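Local coordinates for protein (R)-specific enoyl-CoA hydratase (Aeromonas punctata, PDB 1IQ6) that catalyses the hydration of trans-2-enoyl-CoA of four to six carbons to the (3R)-3-hydroxyacyl-CoA used in polyhydroxyalkanoate synthesis, working as a homodimer, at residues Leu66-Gly74 against Thr126-Pro134; Asp92-Thr101 against Thr111-Gln119. All coordinates share one frame; numbering follows the deposited sequence.

Contact 1. Residues Leu66-Gly74 against Thr126-Pro134; sequences LGQQLPGKG and TGEAVVKLP
Pro71 packs its ring against the end of strand 123-132 and the tail that follows. Taken atom by atom from the backbone outward, its CB sits 4.1 Å from CD of Pro134 and comes about as near to CD2 of Leu133. The next atom, CG, makes the closest approach of the ring, 3.5 Å from CG2 of Val131 and 4.1 Å from Leu133 CD2, and CD turns back along the same Val131 methyl. One proline ring thus spans three residues, Val131, Leu133 and Pro134, where strand 126-132 runs out into the tail. The cis peptide bond between Leu70 and Pro71 helps turn the chain back after the helix. That return is tied by Gly72 N, which donates to Leu66 O at 2.8 Å.

Further in, Leu66 on the last turn of helix 55-68 sends only CD1 across, 3.7 Å from CB of Ala129 and slightly farther from CG1 of Val131. Val131 divides its two methyls between these neighbours. With chi1 at -56°, CG1 lies beside its backbone N and meets the helix, while CG2, between N and the carbonyl carbon, meets the proline. Tyr77 and Leu112, on the flanking strands, also touch Leu66.

At the outer end the apolar packing gives way to backbone. The Pro134 ring brings CB and CG up to Lys73 O, and one water lies 2.7 Å from Gly74 O and 2.8 Å from Leu133 O, bridging the turn and the tail. This is the hot-dog fold of the MaoC-like family: a long helix wrapped by an antiparallel sheet, here with the C-terminal end of the helix and the turn after it packed on strand 123-132.

Contact 2. Residues Asp92-Thr101 against Thr111-Gln119; sequences DEVTAEVEVT and TLTTRIFTQ
Thr95 O accepts the amide of Phe117 at 2.8 Å. Thr95 N returns a bond to Phe117 O, so the two residues form a hydrogen-bonded pair in the antiparallel hairpin of strands 93-103 and 109-117, part of the hot-dog sheet. The ladder repeats at Glu97 with Arg115 and at Glu99 with Thr113, and closes at Thr101, whose N donates to Thr111 O.

Ala96, Val98, Val100, Leu112, Thr114 and Ile116 share one face of the sheet, and of these Ala96, Leu112, Thr114 and Ile116 touch helix 55-68. Ile116 bends back over the neighbouring strand: the turn at its second torsion, chi2 -68°, puts CD1 3.5 Å from the CB of Ala96, and Phe62 of the helix packs on the isoleucine. Farther along, Leu112 CD2 reaches Val100 CG2, while Thr114 sets its CG2 methyl against Val98 CG1 and its OG1 accepts a hydrogen bond from Gln80 NE2.

On the opposite face, the extended Glu97 brings its carboxylate obliquely against CD1 and CE1 of Phe117, with OE2 3.5 Å from CE1 and the carboxylate and ring planes 35° apart. Its OE1 also makes a long, weak ion pair with Arg13.

Where the ladder ends, Gln119 takes over from the backbone. Its chain, extended beyond CG, delivers OE1 to Glu93 N at 2.9 Å, nearly straight at 176°; Arg17 adds a weak bond to the same oxygen. Glu93 O and Gln119 N are bridged by a water. At the other end, a second water lies 2.6 Å from OG1 of Thr101 and 2.9 Å from OG1 of Thr113, joining the two hydroxyls.

How the contacts relate
Both contacts reach the same five-stranded antiparallel sheet, their centres about 13 Å apart: contact 2 lies within it, while contact 1 packs a helix end and turn onto its strand 123-132. Along the chain, contact 2 is nested inside the loop closed by contact 1: 66-74 comes first, then 92-101 and 111-119, and finally 126-134. Strands 109-117 and 123-132 are sheet neighbours, stitched by probable backbone hydrogen bonds from Ala129 N to Leu112 O and from Thr114 N to Gly127 O. Helix 55-68 lies against both contacts. Only contact 2 nears the probable CoA-ester site, the Ile116 side chain lying about 8 Å from those of Gly55 and Phe84.

Contact 1. Residues Leu66-Gly74 against Thr126-Pro134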
ATOM      1  N   LEU B  66      -1.233  -9.624   7.984  1.00 15.88           N
ATOM      2  CA  LEU B  66      -0.494  -9.188   9.161  1.00 17.07           C
ATOM      3  C   LEU B  66      -1.395  -8.865  10.346  1.00 19.31           C
ATOM      4  O   LEU B  66      -1.081  -9.211  11.483  1.00 20.09           O
ATOM      5  CB  LEU B  66       0.358  -7.962   8.815  1.00 15.51           C
ATOM      6  CG  LEU B  66       1.489  -8.165   7.799  1.00 15.05           C
ATOM      7  CD1 LEU B  66       2.030  -6.808   7.354  1.00 14.38           C
ATOM      8  CD2 LEU B  66       2.594  -9.021   8.415  1.00 15.26           C
ATOM      9  N   GLY B  67      -2.523  -8.215  10.080  1.00 19.72           N
ATOM     10  CA  GLY B  67      -3.421  -7.846  11.160  1.00 23.12           C
ATOM     11  C   GLY B  67      -4.441  -8.888  11.576  1.00 24.22           C
ATOM     12  O   GLY B  67      -4.926  -8.864  12.710  1.00 25.08           O
ATOM     13  N   GLN B  68      -4.766  -9.811  10.681  1.00 23.62           N
ATOM     14  CA  GLN B  68      -5.762 -10.826  10.992  1.00 25.57           C
ATOM     15  C   GLN B  68      -5.200 -12.193  11.370  1.00 25.62           C
ATOM     16  O   GLN B  68      -5.809 -12.916  12.159  1.00 27.31           O
ATOM     17  CB  GLN B  68      -6.724 -10.987   9.810  1.00 28.27           C
ATOM     18  CG  GLN B  68      -7.490  -9.722   9.457  1.00 31.28           C
ATOM     19  CD  GLN B  68      -8.475  -9.307  10.536  1.00 33.38           C
ATOM     20  OE1 GLN B  68      -9.067  -8.230  10.468  1.00 35.65           O
ATOM     21  NE2 GLN B  68      -8.659 -10.163  11.533  1.00 36.18           N
ATOM     22  N   GLN B  69      -4.038 -12.545  10.829  1.00 23.20           N
ATOM     23  CA  GLN B  69      -3.469 -13.857  11.108  1.00 21.93           C
ATOM     24  C   GLN B  69      -2.063 -13.927  11.694  1.00 21.29           C
ATOM     25  O   GLN B  69      -1.850 -14.566  12.725  1.00 20.83           O
ATOM     26  CB  GLN B  69      -3.506 -14.709   9.836  1.00 22.49           C
ATOM     27  CG  GLN B  69      -4.907 -15.096   9.388  1.00 23.88           C
ATOM     28  CD  GLN B  69      -4.904 -15.929   8.123  1.00 24.60           C
ATOM     29  OE1 GLN B  69      -4.175 -16.918   8.017  1.00 25.21           O
ATOM     30  NE2 GLN B  69      -5.725 -15.538   7.156  1.00 25.71           N
ATOM     31  N   LEU B  70      -1.105 -13.276  11.045  1.00 18.54           N
ATOM     32  CA  LEU B  70       0.279 -13.351  11.503  1.00 18.12           C
ATOM     33  C   LEU B  70       1.045 -12.051  11.269  1.00 17.17           C
ATOM     34  O   LEU B  70       1.264 -11.663  10.123  1.00 15.12           O
ATOM     35  CB  LEU B  70       0.966 -14.493  10.755  1.00 17.69           C
ATOM     36  CG  LEU B  70       2.393 -14.880  11.131  1.00 15.67           C
ATOM     37  CD1 LEU B  70       2.389 -15.567  12.493  1.00 17.96           C
ATOM     38  CD2 LEU B  70       2.958 -15.816  10.073  1.00 16.42           C
ATOM     39  N   PRO B  71       1.504 -11.386  12.349  1.00 17.72           N
ATOM     40  CA  PRO B  71       1.374 -11.738  13.769  1.00 19.23           C
ATOM     41  C   PRO B  71      -0.069 -11.787  14.265  1.00 21.29           C
ATOM     42  O   PRO B  71      -0.373 -12.476  15.240  1.00 23.24           O
ATOM     43  CB  PRO B  71       2.187 -10.650  14.470  1.00 19.09           C
ATOM     44  CG  PRO B  71       3.204 -10.265  13.436  1.00 18.75           C
ATOM     45  CD  PRO B  71       2.355 -10.196  12.195  1.00 17.81           C
ATOM     46  N   GLY B  72      -0.950 -11.041  13.605  1.00 22.41           N
ATOM     47  CA  GLY B  72      -2.348 -11.050  13.991  1.00 23.97           C
ATOM     48  C   GLY B  72      -2.880  -9.849  14.749  1.00 25.14           C
ATOM     49  O   GLY B  72      -2.260  -8.790  14.797  1.00 24.08           O
ATOM     50  N   LYS B  73      -4.056 -10.045  15.338  1.00 27.35           N
ATOM     51  CA  LYS B  73      -4.777  -9.039  16.113  1.00 28.90           C
ATOM     52  C   LYS B  73      -3.893  -8.189  17.024  1.00 28.25           C
ATOM     53  O   LYS B  73      -3.162  -8.713  17.862  1.00 29.09           O
ATOM     54  CB  LYS B  73      -5.855  -9.741  16.946  1.00 30.56           C
ATOM     55  CG  LYS B  73      -6.694  -8.846  17.836  1.00 32.82           C
ATOM     56  CD  LYS B  73      -7.609  -9.693  18.719  1.00 35.54           C
ATOM     57  CE  LYS B  73      -8.457  -8.850  19.662  1.00 37.16           C
ATOM     58  NZ  LYS B  73      -9.519  -8.081  18.954  1.00 38.71           N
ATOM     59  N   GLY B  74      -3.966  -6.873  16.851  1.00 28.00           N
ATOM     60  CA  GLY B  74      -3.177  -5.977  17.678  1.00 27.35           C
ATOM     61  C   GLY B  74      -1.876  -5.522  17.043  1.00 26.02           C
ATOM     62  O   GLY B  74      -1.260  -4.566  17.511  1.00 26.93           O
ATOM     63  N   THR B 126       7.004  -8.333  -4.107  1.00 10.22           N
ATOM     64  CA  THR B 126       7.810  -8.887  -3.029  1.00 11.44           C
ATOM     65  C   THR B 126       8.360  -7.764  -2.165  1.00 11.40           C
ATOM     66  O   THR B 126       8.475  -6.623  -2.604  1.00 13.86           O
ATOM     67  CB  THR B 126       8.964  -9.762  -3.570  1.00 12.31           C
ATOM     68  OG1 THR B 126       9.598 -10.432  -2.471  1.00 14.17           O
ATOM     69  CG2 THR B 126       9.989  -8.918  -4.318  1.00 15.11           C
ATOM     70  N   GLY B 127       8.679  -8.088  -0.922  1.00 10.89           N
ATOM     71  CA  GLY B 127       9.208  -7.082  -0.025  1.00 11.58           C
ATOM     72  C   GLY B 127       9.203  -7.603   1.391  1.00 10.42           C
ATOM     73  O   GLY B 127       9.092  -8.811   1.614  1.00 11.24           O
ATOM     74  N   GLU B 128       9.320  -6.686   2.346  1.00 11.57           N
ATOM     75  CA  GLU B 128       9.342  -7.044   3.757  1.00 12.74           C
ATOM     76  C   GLU B 128       8.525  -6.086   4.607  1.00 11.28           C
ATOM     77  O   GLU B 128       8.517  -4.876   4.373  1.00 13.02           O
ATOM     78  CB  GLU B 128      10.777  -7.031   4.286  1.00 15.28           C
ATOM     79  CG  GLU B 128      11.702  -8.082   3.728  1.00 18.93           C
ATOM     80  CD  GLU B 128      13.112  -7.913   4.261  1.00 21.68           C
ATOM     81  OE1 GLU B 128      13.749  -6.892   3.934  1.00 24.33           O
ATOM     82  OE2 GLU B 128      13.576  -8.792   5.015  1.00 23.72           O
ATOM     83  N   ALA B 129       7.844  -6.637   5.603  1.00 10.66           N
ATOM     84  CA  ALA B 129       7.062  -5.837   6.525  1.00 11.63           C
ATOM     85  C   ALA B 129       7.752  -5.877   7.883  1.00 12.32           C
ATOM     86  O   ALA B 129       8.383  -6.873   8.247  1.00 12.72           O
ATOM     87  CB  ALA B 129       5.649  -6.396   6.652  1.00 12.43           C
ATOM     88  N   VAL B 130       7.654  -4.774   8.609  1.00 12.13           N
ATOM     89  CA  VAL B 130       8.203  -4.679   9.954  1.00 12.61           C
ATOM     90  C   VAL B 130       6.988  -4.292  10.786  1.00 13.87           C
ATOM     91  O   VAL B 130       6.335  -3.286  10.503  1.00 14.17           O
ATOM     92  CB  VAL B 130       9.278  -3.581  10.065  1.00 13.42           C
ATOM     93  CG1 VAL B 130       9.771  -3.493  11.506  1.00 15.53           C
ATOM     94  CG2 VAL B 130      10.446  -3.896   9.135  1.00 16.27           C
ATOM     95  N   VAL B 131       6.677  -5.090  11.802  1.00 14.05           N
ATOM     96  CA  VAL B 131       5.503  -4.823  12.623  1.00 15.92           C
ATOM     97  C   VAL B 131       5.729  -4.961  14.120  1.00 18.47           C
ATOM     98  O   VAL B 131       6.517  -5.793  14.573  1.00 19.16           O
ATOM     99  CB  VAL B 131       4.341  -5.771  12.242  1.00 18.41           C
ATOM    100  CG1 VAL B 131       4.020  -5.642  10.765  1.00 20.26           C
ATOM    101  CG2 VAL B 131       4.710  -7.202  12.571  1.00 20.51           C
ATOM    102  N   LYS B 132       5.022  -4.129  14.878  1.00 18.60           N
ATOM    103  CA  LYS B 132       5.085  -4.156  16.335  1.00 22.64           C
ATOM    104  C   LYS B 132       4.115  -5.254  16.767  1.00 23.28           C
ATOM    105  O   LYS B 132       2.971  -5.294  16.311  1.00 22.54           O
ATOM    106  CB  LYS B 132       4.648  -2.806  16.906  1.00 25.12           C
ATOM    107  CG  LYS B 132       4.733  -2.709  18.423  1.00 29.29           C
ATOM    108  CD  LYS B 132       4.266  -1.348  18.918  1.00 32.37           C
ATOM    109  CE  LYS B 132       5.135  -0.228  18.369  1.00 34.61           C
ATOM    110  NZ  LYS B 132       4.683   1.110  18.847  1.00 37.75           N
ATOM    111  N   LEU B 133       4.574  -6.142  17.639  1.00 25.30           N
ATOM    112  CA  LEU B 133       3.756  -7.262  18.098  1.00 27.99           C
ATOM    113  C   LEU B 133       2.543  -6.861  18.930  1.00 29.78           C
ATOM    114  O   LEU B 133       2.557  -5.842  19.617  1.00 29.96           O
ATOM    115  CB  LEU B 133       4.625  -8.241  18.892  1.00 28.79           C
ATOM    116  CG  LEU B 133       5.835  -8.800  18.138  1.00 30.93           C
ATOM    117  CD1 LEU B 133       6.571  -9.799  19.018  1.00 31.50           C
ATOM    118  CD2 LEU B 133       5.377  -9.461  16.848  1.00 31.38           C
ATOM    119  N   PRO B 134       1.473  -7.672  18.873  1.00 30.89           N
ATOM    120  CA  PRO B 134       0.230  -7.432  19.615  1.00 32.31           C
ATOM    121  C   PRO B 134       0.483  -7.100  21.082  1.00 33.59           C
ATOM    122  O   PRO B 134      -0.059  -6.080  21.557  1.00 35.34           O
ATOM    123  CB  PRO B 134      -0.527  -8.744  19.442  1.00 31.64           C
ATOM    124  CG  PRO B 134      -0.127  -9.166  18.067  1.00 31.23           C
ATOM    125  CD  PRO B 134       1.366  -8.904  18.071  1.00 31.27           C
ATOM    126  OXT PRO B 134       1.217  -7.868  21.741  1.00 34.54           O
TER
HETATM  127  O   HOH W   1       1.145  -3.699  18.510  1.00 33.37           O

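Contact 2. Residues Asp92-Thr101 against Thr111-Gln119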
ATOM      1  N   ASP B  92      -8.256 -11.799 -12.282  1.00 15.84           N
ATOM      2  CA  ASP B  92      -7.444 -12.967 -11.961  1.00 16.79           C
ATOM      3  C   ASP B  92      -7.214 -13.075 -10.463  1.00 15.50           C
ATOM      4  O   ASP B  92      -7.262 -12.082  -9.740  1.00 17.48           O
ATOM      5  CB  ASP B  92      -6.097 -12.901 -12.686  1.00 16.62           C
ATOM      6  CG  ASP B  92      -6.219 -13.174 -14.173  1.00 17.52           C
ATOM      7  OD1 ASP B  92      -5.209 -13.030 -14.891  1.00 19.28           O
ATOM      8  OD2 ASP B  92      -7.326 -13.542 -14.624  1.00 18.92           O
ATOM      9  N   GLU B  93      -6.979 -14.297 -10.002  1.00 15.46           N
ATOM     10  CA  GLU B  93      -6.734 -14.536  -8.586  1.00 16.23           C
ATOM     11  C   GLU B  93      -5.254 -14.376  -8.257  1.00 15.16           C
ATOM     12  O   GLU B  93      -4.392 -14.549  -9.117  1.00 15.85           O
ATOM     13  CB  GLU B  93      -7.199 -15.950  -8.216  1.00 18.18           C
ATOM     14  CG  GLU B  93      -6.889 -16.376  -6.790  1.00 22.53           C
ATOM     15  CD  GLU B  93      -7.345 -17.795  -6.498  1.00 25.50           C
ATOM     16  OE1 GLU B  93      -8.508 -17.982  -6.081  1.00 28.67           O
ATOM     17  OE2 GLU B  93      -6.540 -18.728  -6.699  1.00 28.40           O
ATOM     18  N   VAL B  94      -4.977 -13.998  -7.014  1.00 13.74           N
ATOM     19  CA  VAL B  94      -3.606 -13.877  -6.533  1.00 13.62           C
ATOM     20  C   VAL B  94      -3.543 -14.540  -5.166  1.00 13.83           C
ATOM     21  O   VAL B  94      -4.571 -14.781  -4.527  1.00 13.81           O
ATOM     22  CB  VAL B  94      -3.148 -12.408  -6.353  1.00 13.26           C
ATOM     23  CG1 VAL B  94      -3.218 -11.679  -7.679  1.00 15.55           C
ATOM     24  CG2 VAL B  94      -3.987 -11.716  -5.289  1.00 14.46           C
ATOM     25  N   THR B  95      -2.330 -14.844  -4.729  1.00 12.48           N
ATOM     26  CA  THR B  95      -2.124 -15.442  -3.421  1.00 12.74           C
ATOM     27  C   THR B  95      -1.113 -14.565  -2.684  1.00 11.76           C
ATOM     28  O   THR B  95      -0.037 -14.278  -3.211  1.00 12.64           O
ATOM     29  CB  THR B  95      -1.579 -16.882  -3.537  1.00 13.84           C
ATOM     30  OG1 THR B  95      -2.533 -17.700  -4.232  1.00 17.02           O
ATOM     31  CG2 THR B  95      -1.335 -17.477  -2.151  1.00 13.56           C
ATOM     32  N   ALA B  96      -1.490 -14.109  -1.495  1.00 11.97           N
ATOM     33  CA  ALA B  96      -0.618 -13.274  -0.674  1.00 11.36           C
ATOM     34  C   ALA B  96      -0.017 -14.207   0.370  1.00 11.54           C
ATOM     35  O   ALA B  96      -0.725 -15.032   0.949  1.00 12.51           O
ATOM     36  CB  ALA B  96      -1.422 -12.167  -0.006  1.00 13.31           C
ATOM     37  N   GLU B  97       1.287 -14.079   0.600  1.00 10.43           N
ATOM     38  CA  GLU B  97       1.980 -14.942   1.557  1.00 10.97           C
ATOM     39  C   GLU B  97       2.929 -14.145   2.440  1.00 10.74           C
ATOM     40  O   GLU B  97       3.680 -13.305   1.944  1.00 12.18           O
ATOM     41  CB  GLU B  97       2.789 -16.012   0.804  1.00 11.45           C
ATOM     42  CG  GLU B  97       1.947 -16.902  -0.107  1.00 14.77           C
ATOM     43  CD  GLU B  97       2.762 -17.889  -0.935  1.00 17.40           C
ATOM     44  OE1 GLU B  97       2.162 -18.563  -1.803  1.00 19.61           O
ATOM     45  OE2 GLU B  97       3.992 -18.001  -0.726  1.00 17.63           O
ATOM     46  N   VAL B  98       2.883 -14.400   3.746  1.00 10.74           N
ATOM     47  CA  VAL B  98       3.788 -13.743   4.681  1.00 11.39           C
ATOM     48  C   VAL B  98       4.470 -14.825   5.506  1.00 12.12           C
ATOM     49  O   VAL B  98       3.903 -15.895   5.741  1.00 12.24           O
ATOM     50  CB  VAL B  98       3.066 -12.744   5.639  1.00 11.35           C
ATOM     51  CG1 VAL B  98       2.320 -11.684   4.823  1.00 11.90           C
ATOM     52  CG2 VAL B  98       2.133 -13.482   6.592  1.00 12.09           C
ATOM     53  N   GLU B  99       5.702 -14.554   5.915  1.00 12.27           N
ATOM     54  CA  GLU B  99       6.464 -15.497   6.721  1.00 13.08           C
ATOM     55  C   GLU B  99       7.374 -14.733   7.668  1.00 12.67           C
ATOM     56  O   GLU B  99       8.067 -13.804   7.254  1.00 12.96           O
ATOM     57  CB  GLU B  99       7.310 -16.415   5.834  1.00 13.70           C
ATOM     58  CG  GLU B  99       8.280 -17.277   6.636  1.00 14.75           C
ATOM     59  CD  GLU B  99       9.028 -18.295   5.796  1.00 18.20           C
ATOM     60  OE1 GLU B  99       9.898 -18.990   6.361  1.00 18.27           O
ATOM     61  OE2 GLU B  99       8.751 -18.411   4.582  1.00 19.15           O
ATOM     62  N   VAL B 100       7.370 -15.127   8.939  1.00 12.58           N
ATOM     63  CA  VAL B 100       8.223 -14.472   9.924  1.00 13.28           C
ATOM     64  C   VAL B 100       9.678 -14.843   9.656  1.00 13.09           C
ATOM     65  O   VAL B 100      10.019 -16.027   9.585  1.00 13.98           O
ATOM     66  CB  VAL B 100       7.866 -14.908  11.357  1.00 12.99           C
ATOM     67  CG1 VAL B 100       8.793 -14.220  12.347  1.00 13.37           C
ATOM     68  CG2 VAL B 100       6.411 -14.574  11.659  1.00 14.19           C
ATOM     69  N   THR B 101      10.534 -13.835   9.503  1.00 13.51           N
ATOM     70  CA  THR B 101      11.949 -14.087   9.242  1.00 14.38           C
ATOM     71  C   THR B 101      12.849 -13.647  10.388  1.00 16.43           C
ATOM     72  O   THR B 101      13.996 -14.080  10.480  1.00 16.96           O
ATOM     73  CB  THR B 101      12.427 -13.376   7.957  1.00 15.65           C
ATOM     74  OG1 THR B 101      12.246 -11.960   8.092  1.00 16.98           O
ATOM     75  CG2 THR B 101      11.649 -13.883   6.753  1.00 17.71           C
ATOM     76  N   THR B 111       9.902  -9.076  11.700  1.00 13.53           N
ATOM     77  CA  THR B 111      10.108  -8.775  10.292  1.00 13.62           C
ATOM     78  C   THR B 111       9.555  -9.975   9.536  1.00 12.57           C
ATOM     79  O   THR B 111       9.758 -11.121   9.939  1.00 13.66           O
ATOM     80  CB  THR B 111      11.597  -8.587   9.951  1.00 14.30           C
ATOM     81  OG1 THR B 111      12.107  -7.460  10.672  1.00 17.47           O
ATOM     82  CG2 THR B 111      11.777  -8.343   8.453  1.00 15.69           C
ATOM     83  N   LEU B 112       8.830  -9.707   8.455  1.00 12.43           N
ATOM     84  CA  LEU B 112       8.247 -10.776   7.655  1.00 11.36           C
ATOM     85  C   LEU B 112       8.442 -10.537   6.169  1.00 11.57           C
ATOM     86  O   LEU B 112       8.398  -9.400   5.707  1.00 12.36           O
ATOM     87  CB  LEU B 112       6.739 -10.893   7.924  1.00 11.82           C
ATOM     88  CG  LEU B 112       6.250 -11.092   9.363  1.00 11.46           C
ATOM     89  CD1 LEU B 112       6.016  -9.730  10.006  1.00 12.18           C
ATOM     90  CD2 LEU B 112       4.962 -11.916   9.371  1.00 12.12           C
ATOM     91  N   THR B 113       8.675 -11.610   5.423  1.00 12.41           N
ATOM     92  CA  THR B 113       8.796 -11.491   3.978  1.00 12.61           C
ATOM     93  C   THR B 113       7.349 -11.526   3.487  1.00 13.56           C
ATOM     94  O   THR B 113       6.550 -12.353   3.931  1.00 13.26           O
ATOM     95  CB  THR B 113       9.626 -12.647   3.388  1.00 15.29           C
ATOM     96  OG1 THR B 113      11.013 -12.407   3.665  1.00 18.81           O
ATOM     97  CG2 THR B 113       9.428 -12.757   1.882  1.00 17.26           C
ATOM     98  N   THR B 114       7.019 -10.604   2.590  1.00 10.70           N
ATOM     99  CA  THR B 114       5.666 -10.464   2.059  1.00 10.74           C
ATOM    100  C   THR B 114       5.677 -10.602   0.541  1.00 11.30           C
ATOM    101  O   THR B 114       6.332  -9.825  -0.151  1.00 11.65           O
ATOM    102  CB  THR B 114       5.106  -9.090   2.452  1.00 10.61           C
ATOM    103  OG1 THR B 114       5.973  -8.064   1.952  1.00 11.35           O
ATOM    104  CG2 THR B 114       5.039  -8.967   3.970  1.00 12.70           C
ATOM    105  N   ARG B 115       4.940 -11.586   0.032  1.00 11.18           N
ATOM    106  CA  ARG B 115       4.897 -11.844  -1.402  1.00 10.69           C
ATOM    107  C   ARG B 115       3.502 -12.037  -1.970  1.00 10.38           C
ATOM    108  O   ARG B 115       2.614 -12.552  -1.299  1.00 11.03           O
ATOM    109  CB  ARG B 115       5.729 -13.091  -1.717  1.00 11.96           C
ATOM    110  CG  ARG B 115       7.180 -12.916  -1.336  1.00 14.22           C
ATOM    111  CD  ARG B 115       8.042 -14.130  -1.597  1.00 20.16           C
ATOM    112  NE  ARG B 115       9.435 -13.759  -1.364  1.00 24.28           N
ATOM    113  CZ  ARG B 115      10.443 -14.612  -1.228  1.00 26.42           C
ATOM    114  NH1 ARG B 115      11.670 -14.150  -1.021  1.00 25.08           N
ATOM    115  NH2 ARG B 115      10.232 -15.918  -1.285  1.00 26.09           N
ATOM    116  N   ILE B 116       3.322 -11.593  -3.212  1.00 10.73           N
ATOM    117  CA  ILE B 116       2.063 -11.768  -3.929  1.00 11.20           C
ATOM    118  C   ILE B 116       2.419 -12.587  -5.165  1.00 10.37           C
ATOM    119  O   ILE B 116       3.332 -12.223  -5.915  1.00 11.14           O
ATOM    120  CB  ILE B 116       1.461 -10.432  -4.431  1.00 10.11           C
ATOM    121  CG1 ILE B 116       1.100  -9.512  -3.261  1.00 13.43           C
ATOM    122  CG2 ILE B 116       0.216 -10.721  -5.286  1.00 12.56           C
ATOM    123  CD1 ILE B 116      -0.049 -10.016  -2.404  1.00 14.17           C
ATOM    124  N   PHE B 117       1.715 -13.698  -5.363  1.00 10.40           N
ATOM    125  CA  PHE B 117       1.937 -14.547  -6.528  1.00 11.12           C
ATOM    126  C   PHE B 117       0.725 -14.481  -7.446  1.00 11.68           C
ATOM    127  O   PHE B 117      -0.411 -14.406  -6.983  1.00 11.72           O
ATOM    128  CB  PHE B 117       2.167 -16.010  -6.124  1.00 12.28           C
ATOM    129  CG  PHE B 117       3.531 -16.279  -5.566  1.00 12.38           C
ATOM    130  CD1 PHE B 117       3.774 -16.151  -4.204  1.00 12.23           C
ATOM    131  CD2 PHE B 117       4.582 -16.628  -6.410  1.00 13.65           C
ATOM    132  CE1 PHE B 117       5.054 -16.367  -3.684  1.00 11.39           C
ATOM    133  CE2 PHE B 117       5.866 -16.844  -5.896  1.00 13.15           C
ATOM    134  CZ  PHE B 117       6.094 -16.710  -4.529  1.00 13.65           C
ATOM    135  N   THR B 118       0.984 -14.512  -8.747  1.00 12.55           N
ATOM    136  CA  THR B 118      -0.081 -14.473  -9.735  1.00 13.53           C
ATOM    137  C   THR B 118      -0.813 -15.803  -9.742  1.00 14.69           C
ATOM    138  O   THR B 118      -0.411 -16.761  -9.083  1.00 15.42           O
ATOM    139  CB  THR B 118       0.471 -14.259 -11.145  1.00 12.50           C
ATOM    140  OG1 THR B 118       1.272 -15.393 -11.511  1.00 14.52           O
ATOM    141  CG2 THR B 118       1.315 -12.994 -11.205  1.00 14.86           C
ATOM    142  N   GLN B 119      -1.891 -15.849 -10.511  1.00 15.46           N
ATOM    143  CA  GLN B 119      -2.691 -17.051 -10.645  1.00 18.52           C
ATOM    144  C   GLN B 119      -1.823 -18.168 -11.230  1.00 18.08           C
ATOM    145  O   GLN B 119      -2.014 -19.343 -10.919  1.00 21.05           O
ATOM    146  CB  GLN B 119      -3.874 -16.745 -11.563  1.00 19.69           C
ATOM    147  CG  GLN B 119      -4.891 -17.841 -11.709  1.00 23.29           C
ATOM    148  CD  GLN B 119      -6.127 -17.340 -12.420  1.00 24.70           C
ATOM    149  OE1 GLN B 119      -6.839 -16.478 -11.907  1.00 22.13           O
ATOM    150  NE2 GLN B 119      -6.384 -17.866 -13.614  1.00 26.35           N
TER
HETATM  151  O   HOH W   2      -9.042 -15.943 -14.357  1.00 35.30           O
HETATM  152  O   HOH W   3      -2.814 -13.195 -11.121  1.00 15.31           O
HETATM  153  O   HOH W   4      -2.128 -17.366  -6.942  1.00 31.48           O
HETATM  154  O   HOH W   5      12.017 -10.680   5.829  1.00 24.48           O